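Local coordinates for geranylgeranyl pyrophosphate synthase (Corynebacterium glutamicum, PDB 3LMD) that makes geranylgeranyl diphosphate for isoprenoid biosynthesis by condensing isopentenyl diphosphate units with an allylic diphosphate in a magnesium-dependent reaction, at the interface of chains A and B. Numbering follows the deposited sequence. Chains: chain A/B, Geranylgeranyl pyrophosphate synthase.

Contact 1 and contact 3 are neighbours, their C-alpha centres about 8 Å apart, and share A:Leu141 and B:Thr180; the C-alpha centre of contact 2 lies about 22 Å from that of contact 1 and about 27 Å from that of contact 3. All three draw on helices 132-157 and 159-181 of opposite chains. Because the interface is two-fold symmetric, contact 2 repeats part of contact 3 with the chains exchanged: Phe61, Leu62, Met177 and Val181 occur in both. Helix 60-69 joins in at contacts 2 and 3, whereas contact 1 brings in helix 95-118 and the metal-binding motif at its end. This fits the homodimer usual for trans-prenyl diphosphate synthases.

Contact 1: the interface of chains A and B. Residues chain A 133, 137, 140-141; chain B 117-119, 180.
B:Met118 lays its side chain along A:Ser137 and ends against A:Leu141, placing a residue of the first aspartate-rich motif of the prenyl diphosphate synthases, DDXXD, directly on the partner subunit. B:Asp115 and B:Asp119 of that motif are calcium ligands in a structure of this protein; B:Val117 and B:Met118 are its two variable positions, and here both face chain A. In B:Met118 the extended chi2 (-176°) runs SD along A:Ser137, and the bend at chi3 (-53°) turns only the CE methyl toward the fork of A:Leu141. Its SD lies 3.5 Å from the CB of A:Ser137 and 3.8 Å from the CG of A:Leu141, while CE meets both leucine methyls, each 3.9 Å away. A long, unbranched thioether suits this route between two helix residues, and a small serine lets helix 132-157 come close. The hydroxyl OG of A:Ser137 is modelled too near the methionine CB and CG, so its exact placement is doubtful. On one flank, the CD1 tip of A:Ile140 rests 3.5 Å from CG1 of B:Val117, two branched side chains crossing obliquely. On the other, OG1 of B:Thr180 comes within 4.0 Å of CD1 of A:Leu141. A:Arg133 is poorly ordered; its NH1 directs a weak hydrogen bond of 3.5 Å, in the guanidinium plane, to the carbonyl O of B:Met118 at the end of helix 95-118.

Contact 2: the interface of chains A and B. Residues chain A 174, 177-178, 181, 184; chain B 59, 61-62, 145.
A:Arg178 and B:Glu59 form the charged part of this patch, where helix 159-181 of one subunit of the all-helical trans-prenyl diphosphate synthase fold meets the residues at and just before the start of helix 60-69 of the other. NH2 of A:Arg178 stands 3.7 Å from the carboxylate OE2 of B:Glu59, a long salt bridge at the guanidinium edge, with the carboxylate plane turned 65° to it. A second polar link runs through water: one molecule lies 2.7 Å from OG1 of A:Thr174 and 3.0 Å from the backbone N of B:Glu59, just before helix 60-69. Cation and ring contacts centre on B:Phe61, whose chi1 of 57° sets the ring against A:Arg178. Its CE2 sits over the rim of one guanidinium face of A:Arg178, with the planes 72° apart, so the ring meets the cation with its edge. A:Arg184 also turns a guanidinium face to B:Phe61, whose CG lies above it toward the rim. In the apolar packing, arginine offers a methylene stem besides its charge: CB of A:Arg178 touches CZ of B:Phe61 at 3.6 Å. CG of A:Met177 reaches CD1 of B:Phe61 at 4.0 Å. The methyl CG2 of A:Thr174 meets the CG of B:Glu59 at 3.6 Å.

Contact 3: the interface of chains A and B. Residues chain A 61-62, 65, 134, 138, 141-142; chain B 177, 180-181.
The indole N-H of A:Trp134 is directed at the carbonyl O of B:Thr180, which lies in the indole plane at its edge, but at 4.0 Å from NE1 that oxygen is too far for a hydrogen bond; the methyl CG2 of B:Thr180 comes nearer NE1, at 3.7 Å, from well off the N-H direction. No polar bond crosses this patch. It is an apolar helix-packing site of the trans-prenyl diphosphate synthase fold, in which helix 159-181 of chain B packs against helices 60-69 and 132-157 of chain A. Within chain A, CG1 of A:Val138 sits over the centre of one indole face, 3.6 Å above it, and so helps to fix the ring's tilt. B:Met177, with the most surface buried here, sends SD and CE between helices 60-69 and 132-157; CG is anti to the backbone N (chi1 -171°) and the chain bends at chi2 and chi3, as a flexible thioether can to follow the branched side chains around it. CE of B:Met177 ends 3.5 Å from the CB of A:Leu141, whose CD1 in turn packs against the backbone N of B:Met177. SD of B:Met177 and CD1 of A:Ile65 meet tip to tip at 3.7 Å. The same isoleucine methyl is 3.9 Å from CG1 of B:Val181, the two side chains sliding past each other in opposite directions. CD1 of A:Phe61 packs on CG of B:Met177, as in the twin contact, and lies 4.1 Å from CG2 of B:Val181.

Contact 1: the interface of chains A and B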
ATOM      1  N   ARG A 133     -11.447 -10.144  12.989  1.00 92.48           N
ATOM      2  CA  ARG A 133      -9.995 -10.139  12.819  1.00 89.78           C
ATOM      3  C   ARG A 133      -9.618 -10.537  11.388  1.00 86.44           C
ATOM      4  O   ARG A 133      -8.616 -10.067  10.846  1.00 82.90           O
ATOM      5  CB  ARG A 133      -9.312 -11.077  13.822  1.00 92.52           C
ATOM      6  CG  ARG A 133      -9.676 -10.847  15.289  1.00 98.67           C
ATOM      7  CD  ARG A 133      -8.490 -11.160  16.210  1.00102.76           C
ATOM      8  NE  ARG A 133      -7.640 -12.235  15.693  1.00109.83           N
ATOM      9  CZ  ARG A 133      -6.567 -12.048  14.924  1.00110.22           C
ATOM     10  NH1 ARG A 133      -6.198 -10.823  14.571  1.00108.31           N
ATOM     11  NH2 ARG A 133      -5.859 -13.088  14.504  1.00110.30           N
ATOM     12  N   SER A 137      -7.787  -8.183   8.224  1.00 48.62           N
ATOM     13  CA  SER A 137      -6.613  -8.660   7.545  1.00 52.08           C
ATOM     14  C   SER A 137      -6.873  -8.652   6.050  1.00 46.72           C
ATOM     15  O   SER A 137      -6.048  -8.164   5.284  1.00 43.23           O
ATOM     16  CB  SER A 137      -6.198 -10.049   8.036  1.00 53.97           C
ATOM     17  OG  SER A 137      -5.419  -9.918   9.215  1.00 57.53           O
ATOM     18  N   ILE A 140      -7.000  -5.198   4.316  1.00 25.11           N
ATOM     19  CA  ILE A 140      -5.685  -4.558   4.242  1.00 22.00           C
ATOM     20  C   ILE A 140      -4.959  -5.127   3.028  1.00 26.87           C
ATOM     21  O   ILE A 140      -4.343  -4.394   2.250  1.00 26.45           O
ATOM     22  CB  ILE A 140      -4.874  -4.876   5.467  1.00 23.48           C
ATOM     23  CG1 ILE A 140      -5.450  -4.122   6.674  1.00 28.25           C
ATOM     24  CG2 ILE A 140      -3.391  -4.414   5.280  1.00 27.64           C
ATOM     25  CD1 ILE A 140      -4.808  -4.626   8.037  1.00 32.91           C
ATOM     26  N   LEU A 141      -5.022  -6.451   2.886  1.00 25.79           N
ATOM     27  CA  LEU A 141      -4.316  -7.116   1.806  1.00 25.39           C
ATOM     28  C   LEU A 141      -4.973  -6.851   0.447  1.00 25.81           C
ATOM     29  O   LEU A 141      -4.276  -6.748  -0.575  1.00 27.26           O
ATOM     30  CB  LEU A 141      -4.170  -8.624   2.060  1.00 27.50           C
ATOM     31  CG  LEU A 141      -3.280  -8.948   3.282  1.00 31.99           C
ATOM     32  CD1 LEU A 141      -3.201 -10.468   3.480  1.00 30.06           C
ATOM     33  CD2 LEU A 141      -1.898  -8.359   3.129  1.00 32.87           C
TER
ATOM     34  N   VAL B 117      -0.128  -5.893  11.985  1.00 52.09           N
ATOM     35  CA  VAL B 117      -1.539  -5.607  12.261  1.00 55.82           C
ATOM     36  C   VAL B 117      -2.420  -6.861  12.157  1.00 61.55           C
ATOM     37  O   VAL B 117      -3.406  -7.011  12.876  1.00 62.73           O
ATOM     38  CB  VAL B 117      -2.086  -4.501  11.340  1.00 57.09           C
ATOM     39  CG1 VAL B 117      -3.609  -4.494  11.352  1.00 61.62           C
ATOM     40  CG2 VAL B 117      -1.552  -3.159  11.774  1.00 56.81           C
ATOM     41  N   MET B 118      -2.045  -7.774  11.275  1.00 63.85           N
ATOM     42  CA  MET B 118      -2.778  -9.023  11.122  1.00 69.48           C
ATOM     43  C   MET B 118      -2.393 -10.126  12.123  1.00 70.37           C
ATOM     44  O   MET B 118      -3.264 -10.786  12.683  1.00 71.96           O
ATOM     45  CB  MET B 118      -2.659  -9.486   9.680  1.00 58.42           C
ATOM     46  CG  MET B 118      -3.054  -8.353   8.767  1.00 70.63           C
ATOM     47  SD  MET B 118      -3.091  -8.768   7.034  1.00 51.57           S
ATOM     48  CE  MET B 118      -1.458  -9.454   6.823  1.00 55.73           C
ATOM     49  N   ASP B 119      -1.097 -10.309  12.351  1.00 74.20           N
ATOM     50  CA  ASP B 119      -0.610 -11.283  13.329  1.00 78.37           C
ATOM     51  C   ASP B 119      -1.049 -10.918  14.747  1.00 79.74           C
ATOM     52  O   ASP B 119      -2.115 -10.334  14.949  1.00 78.61           O
ATOM     53  CB  ASP B 119       0.917 -11.391  13.267  1.00 79.48           C
ATOM     54  CG  ASP B 119       1.419 -11.873  11.911  1.00 87.80           C
ATOM     55  OD1 ASP B 119       0.586 -12.282  11.072  1.00 89.32           O
ATOM     56  OD2 ASP B 119       2.650 -11.840  11.684  1.00 93.44           O
ATOM     57  N   THR B 180      -2.633 -16.253   5.307  1.00 34.71           N
ATOM     58  CA  THR B 180      -3.894 -15.913   5.981  1.00 35.17           C
ATOM     59  C   THR B 180      -5.030 -16.902   5.684  1.00 38.31           C
ATOM     60  O   THR B 180      -5.717 -17.335   6.605  1.00 39.86           O
ATOM     61  CB  THR B 180      -4.368 -14.473   5.651  1.00 37.18           C
ATOM     62  OG1 THR B 180      -3.374 -13.549   6.095  1.00 40.70           O
ATOM     63  CG2 THR B 180      -5.676 -14.153   6.387  1.00 46.23           C
TER

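Contact 2: the interface of chains A and B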
ATOM      1  N   THR A 174      -1.720  10.952   3.948  1.00 24.30           N
ATOM      2  CA  THR A 174      -1.538  12.024   4.942  1.00 24.70           C
ATOM      3  C   THR A 174      -2.925  12.486   5.416  1.00 25.72           C
ATOM      4  O   THR A 174      -3.136  12.674   6.607  1.00 22.48           O
ATOM      5  CB  THR A 174      -0.708  13.199   4.378  1.00 28.37           C
ATOM      6  OG1 THR A 174       0.600  12.721   4.048  1.00 24.91           O
ATOM      7  CG2 THR A 174      -0.594  14.387   5.384  1.00 24.37           C
ATOM      8  N   MET A 177      -4.383   9.949   7.830  1.00 23.60           N
ATOM      9  CA  MET A 177      -3.674  10.042   9.139  1.00 22.78           C
ATOM     10  C   MET A 177      -4.106  11.308   9.872  1.00 28.15           C
ATOM     11  O   MET A 177      -4.313  11.292  11.074  1.00 31.35           O
ATOM     12  CB  MET A 177      -2.135  10.071   8.937  1.00 26.23           C
ATOM     13  CG  MET A 177      -1.344   9.935  10.265  1.00 34.34           C
ATOM     14  SD  MET A 177      -1.466   8.254  11.016  1.00 28.06           S
ATOM     15  CE  MET A 177      -0.122   7.507  10.136  1.00 35.17           C
ATOM     16  N   ARG A 178      -4.236  12.406   9.134  1.00 24.13           N
ATOM     17  CA  ARG A 178      -4.677  13.681   9.722  1.00 27.38           C
ATOM     18  C   ARG A 178      -6.069  13.546  10.337  1.00 28.97           C
ATOM     19  O   ARG A 178      -6.341  14.005  11.456  1.00 31.24           O
ATOM     20  CB  ARG A 178      -4.678  14.801   8.655  1.00 25.83           C
ATOM     21  CG  ARG A 178      -4.967  16.216   9.233  1.00 26.64           C
ATOM     22  CD  ARG A 178      -5.085  17.266   8.120  1.00 25.39           C
ATOM     23  NE  ARG A 178      -3.885  17.411   7.285  1.00 27.41           N
ATOM     24  CZ  ARG A 178      -2.873  18.232   7.582  1.00 33.75           C
ATOM     25  NH1 ARG A 178      -2.883  18.933   8.723  1.00 32.37           N
ATOM     26  NH2 ARG A 178      -1.833  18.323   6.773  1.00 28.48           N
ATOM     27  N   VAL A 181      -5.644  11.311  13.610  1.00 32.14           N
ATOM     28  CA  VAL A 181      -5.094  11.993  14.802  1.00 36.89           C
ATOM     29  C   VAL A 181      -5.944  13.171  15.287  1.00 43.93           C
ATOM     30  O   VAL A 181      -5.871  13.559  16.453  1.00 38.02           O
ATOM     31  CB  VAL A 181      -3.638  12.496  14.596  1.00 39.15           C
ATOM     32  CG1 VAL A 181      -2.726  11.343  14.132  1.00 40.28           C
ATOM     33  CG2 VAL A 181      -3.610  13.647  13.624  1.00 37.59           C
ATOM     34  N   ARG A 184      -6.047  18.221  17.085  1.00 55.69           N
ATOM     35  CA  ARG A 184      -5.100  18.552  18.160  1.00 58.37           C
ATOM     36  C   ARG A 184      -5.320  20.000  18.587  1.00 57.34           C
ATOM     37  O   ARG A 184      -6.404  20.352  19.038  1.00 58.23           O
ATOM     38  CB  ARG A 184      -3.651  18.361  17.702  1.00 54.63           C
ATOM     39  CG  ARG A 184      -3.252  16.902  17.420  1.00 59.11           C
ATOM     40  CD  ARG A 184      -2.418  16.833  16.133  1.00 57.63           C
ATOM     41  NE  ARG A 184      -3.262  17.083  14.963  1.00 63.82           N
ATOM     42  CZ  ARG A 184      -2.882  17.763  13.884  1.00 57.74           C
ATOM     43  NH1 ARG A 184      -1.664  18.285  13.815  1.00 51.48           N
ATOM     44  NH2 ARG A 184      -3.732  17.936  12.881  1.00 45.26           N
TER
ATOM     45  N   GLU B  59       4.274  15.231   7.030  1.00 29.75           N
ATOM     46  CA  GLU B  59       3.755  16.093   8.106  1.00 27.45           C
ATOM     47  C   GLU B  59       4.206  15.570   9.467  1.00 30.06           C
ATOM     48  O   GLU B  59       4.290  14.364   9.686  1.00 28.91           O
ATOM     49  CB  GLU B  59       2.219  16.146   8.055  1.00 29.22           C
ATOM     50  CG  GLU B  59       1.694  16.799   6.776  1.00 28.38           C
ATOM     51  CD  GLU B  59       1.810  18.314   6.828  1.00 40.77           C
ATOM     52  OE1 GLU B  59       2.054  18.864   7.920  1.00 37.33           O
ATOM     53  OE2 GLU B  59       1.685  18.955   5.775  1.00 40.92           O
ATOM     54  N   PHE B  61       2.824  15.133  12.339  1.00 33.14           N
ATOM     55  CA  PHE B  61       1.969  14.184  13.068  1.00 31.89           C
ATOM     56  C   PHE B  61       2.070  12.791  12.471  1.00 34.88           C
ATOM     57  O   PHE B  61       1.913  11.788  13.162  1.00 32.59           O
ATOM     58  CB  PHE B  61       0.486  14.674  13.096  1.00 31.99           C
ATOM     59  CG  PHE B  61      -0.102  14.909  11.712  1.00 29.83           C
ATOM     60  CD1 PHE B  61      -0.558  13.838  10.936  1.00 26.73           C
ATOM     61  CD2 PHE B  61      -0.192  16.194  11.196  1.00 28.86           C
ATOM     62  CE1 PHE B  61      -1.071  14.056   9.650  1.00 28.73           C
ATOM     63  CE2 PHE B  61      -0.700  16.420   9.908  1.00 30.45           C
ATOM     64  CZ  PHE B  61      -1.147  15.340   9.142  1.00 26.55           C
ATOM     65  N   LEU B  62       2.339  12.721  11.171  1.00 26.53           N
ATOM     66  CA  LEU B  62       2.575  11.451  10.510  1.00 29.73           C
ATOM     67  C   LEU B  62       3.992  10.927  10.770  1.00 30.54           C
ATOM     68  O   LEU B  62       4.201   9.739  11.102  1.00 30.38           O
ATOM     69  CB  LEU B  62       2.320  11.600   8.999  1.00 31.21           C
ATOM     70  CG  LEU B  62       2.553  10.340   8.177  1.00 33.97           C
ATOM     71  CD1 LEU B  62       1.665  10.296   6.946  1.00 34.34           C
ATOM     72  CD2 LEU B  62       4.015  10.337   7.741  1.00 45.22           C
ATOM     73  N   ILE B 145       2.224   5.029   3.780  1.00 21.51           N
ATOM     74  CA  ILE B 145       3.023   6.195   3.449  1.00 23.23           C
ATOM     75  C   ILE B 145       4.423   5.704   3.050  1.00 20.15           C
ATOM     76  O   ILE B 145       5.067   6.312   2.179  1.00 24.81           O
ATOM     77  CB  ILE B 145       3.106   7.275   4.597  1.00 22.38           C
ATOM     78  CG1 ILE B 145       3.709   8.577   4.060  1.00 28.41           C
ATOM     79  CG2 ILE B 145       3.937   6.771   5.830  1.00 22.76           C
ATOM     80  CD1 ILE B 145       2.740   9.422   3.213  1.00 31.22           C
TER
HETATM   81  O   HOH W   1       2.872  13.895   4.787  1.00 35.50           O

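Contact 3: the interface of chains A and B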
ATOM      1  N   PHE A  61      -7.443 -17.660  -4.687  1.00 33.14           N
ATOM      2  CA  PHE A  61      -7.865 -17.410  -3.300  1.00 31.89           C
ATOM      3  C   PHE A  61      -7.804 -15.927  -2.971  1.00 34.88           C
ATOM      4  O   PHE A  61      -8.562 -15.425  -2.146  1.00 32.59           O
ATOM      5  CB  PHE A  61      -7.006 -18.241  -2.295  1.00 31.99           C
ATOM      6  CG  PHE A  61      -5.512 -17.979  -2.412  1.00 29.83           C
ATOM      7  CD1 PHE A  61      -4.935 -16.843  -1.836  1.00 26.73           C
ATOM      8  CD2 PHE A  61      -4.695 -18.868  -3.099  1.00 28.86           C
ATOM      9  CE1 PHE A  61      -3.563 -16.591  -1.974  1.00 28.73           C
ATOM     10  CE2 PHE A  61      -3.323 -18.620  -3.244  1.00 30.45           C
ATOM     11  CZ  PHE A  61      -2.761 -17.477  -2.668  1.00 26.55           C
ATOM     12  N   LEU A  62      -6.893 -15.212  -3.625  1.00 26.53           N
ATOM     13  CA  LEU A  62      -6.815 -13.771  -3.485  1.00 29.73           C
ATOM     14  C   LEU A  62      -7.885 -13.057  -4.319  1.00 30.54           C
ATOM     15  O   LEU A  62      -8.586 -12.137  -3.839  1.00 30.38           O
ATOM     16  CB  LEU A  62      -5.408 -13.289  -3.884  1.00 31.21           C
ATOM     17  CG  LEU A  62      -5.193 -11.784  -3.804  1.00 33.97           C
ATOM     18  CD1 LEU A  62      -3.747 -11.435  -3.496  1.00 34.34           C
ATOM     19  CD2 LEU A  62      -5.575 -11.190  -5.156  1.00 45.22           C
ATOM     20  N   ILE A  65     -11.316 -13.025  -2.792  1.00 35.85           N
ATOM     21  CA  ILE A  65     -11.479 -11.999  -1.780  1.00 36.61           C
ATOM     22  C   ILE A  65     -11.703 -10.617  -2.371  1.00 39.89           C
ATOM     23  O   ILE A  65     -12.613  -9.875  -1.965  1.00 41.12           O
ATOM     24  CB  ILE A  65     -10.312 -12.044  -0.749  1.00 37.14           C
ATOM     25  CG1 ILE A  65     -10.546 -13.222   0.200  1.00 50.98           C
ATOM     26  CG2 ILE A  65     -10.241 -10.756   0.016  1.00 40.12           C
ATOM     27  CD1 ILE A  65      -9.289 -13.931   0.658  1.00 55.49           C
ATOM     28  N   TRP A 134     -10.433 -11.400  10.783  1.00 79.29           N
ATOM     29  CA  TRP A 134     -10.180 -11.881   9.427  1.00 72.82           C
ATOM     30  C   TRP A 134     -10.514 -10.832   8.365  1.00 69.85           C
ATOM     31  O   TRP A 134      -9.717 -10.588   7.455  1.00 63.94           O
ATOM     32  CB  TRP A 134     -10.965 -13.166   9.154  1.00 71.74           C
ATOM     33  CG  TRP A 134     -10.427 -13.973   8.002  1.00 68.82           C
ATOM     34  CD1 TRP A 134      -9.313 -14.783   8.001  1.00 60.42           C
ATOM     35  CD2 TRP A 134     -10.980 -14.052   6.681  1.00 61.02           C
ATOM     36  NE1 TRP A 134      -9.151 -15.358   6.760  1.00 59.31           N
ATOM     37  CE2 TRP A 134     -10.157 -14.927   5.934  1.00 61.83           C
ATOM     38  CE3 TRP A 134     -12.086 -13.467   6.059  1.00 54.73           C
ATOM     39  CZ2 TRP A 134     -10.413 -15.229   4.599  1.00 63.06           C
ATOM     40  CZ3 TRP A 134     -12.336 -13.769   4.736  1.00 59.64           C
ATOM     41  CH2 TRP A 134     -11.505 -14.641   4.019  1.00 63.54           C
ATOM     42  N   VAL A 138      -8.013  -9.169   5.613  1.00 37.22           N
ATOM     43  CA  VAL A 138      -8.125  -9.355   4.180  1.00 40.30           C
ATOM     44  C   VAL A 138      -8.351  -8.037   3.461  1.00 34.25           C
ATOM     45  O   VAL A 138      -7.867  -7.867   2.350  1.00 40.09           O
ATOM     46  CB  VAL A 138      -9.089 -10.493   3.731  1.00 40.49           C
ATOM     47  CG1 VAL A 138      -8.785 -11.781   4.486  1.00 48.17           C
ATOM     48  CG2 VAL A 138     -10.568 -10.067   3.814  1.00 38.83           C
ATOM     49  N   LEU A 141      -5.022  -6.451   2.886  1.00 25.79           N
ATOM     50  CA  LEU A 141      -4.316  -7.116   1.806  1.00 25.39           C
ATOM     51  C   LEU A 141      -4.973  -6.851   0.447  1.00 25.81           C
ATOM     52  O   LEU A 141      -4.276  -6.748  -0.575  1.00 27.26           O
ATOM     53  CB  LEU A 141      -4.170  -8.624   2.060  1.00 27.50           C
ATOM     54  CG  LEU A 141      -3.280  -8.948   3.282  1.00 31.99           C
ATOM     55  CD1 LEU A 141      -3.201 -10.468   3.480  1.00 30.06           C
ATOM     56  CD2 LEU A 141      -1.898  -8.359   3.129  1.00 32.87           C
ATOM     57  N   ALA A 142      -6.293  -6.751   0.413  1.00 24.37           N
ATOM     58  CA  ALA A 142      -6.945  -6.372  -0.848  1.00 25.50           C
ATOM     59  C   ALA A 142      -6.476  -4.968  -1.300  1.00 26.40           C
ATOM     60  O   ALA A 142      -6.208  -4.727  -2.488  1.00 26.61           O
ATOM     61  CB  ALA A 142      -8.469  -6.400  -0.688  1.00 32.16           C
TER
ATOM     62  N   MET B 177      -1.508 -13.172   1.931  1.00 23.60           N
ATOM     63  CA  MET B 177      -2.914 -13.646   1.776  1.00 22.78           C
ATOM     64  C   MET B 177      -2.955 -15.170   1.825  1.00 28.15           C
ATOM     65  O   MET B 177      -3.839 -15.751   2.431  1.00 31.35           O
ATOM     66  CB  MET B 177      -3.519 -13.164   0.430  1.00 26.23           C
ATOM     67  CG  MET B 177      -5.044 -13.429   0.317  1.00 34.34           C
ATOM     68  SD  MET B 177      -6.053 -12.366   1.439  1.00 28.06           S
ATOM     69  CE  MET B 177      -6.213 -10.972   0.359  1.00 35.17           C
ATOM     70  N   THR B 180      -2.633 -16.253   5.307  1.00 34.71           N
ATOM     71  CA  THR B 180      -3.894 -15.913   5.981  1.00 35.17           C
ATOM     72  C   THR B 180      -5.030 -16.902   5.684  1.00 38.31           C
ATOM     73  O   THR B 180      -5.717 -17.335   6.605  1.00 39.86           O
ATOM     74  CB  THR B 180      -4.368 -14.473   5.651  1.00 37.18           C
ATOM     75  OG1 THR B 180      -3.374 -13.549   6.095  1.00 40.70           O
ATOM     76  CG2 THR B 180      -5.676 -14.153   6.387  1.00 46.23           C
ATOM     77  N   VAL B 181      -5.239 -17.264   4.420  1.00 32.14           N
ATOM     78  CA  VAL B 181      -6.309 -18.231   4.089  1.00 36.89           C
ATOM     79  C   VAL B 181      -5.958 -19.682   4.431  1.00 43.93           C
ATOM     80  O   VAL B 181      -6.846 -20.515   4.614  1.00 38.02           O
ATOM     81  CB  VAL B 181      -6.740 -18.173   2.598  1.00 39.15           C
ATOM     82  CG1 VAL B 181      -7.133 -16.736   2.201  1.00 40.28           C
ATOM     83  CG2 VAL B 181      -5.647 -18.710   1.711  1.00 37.59           C
TER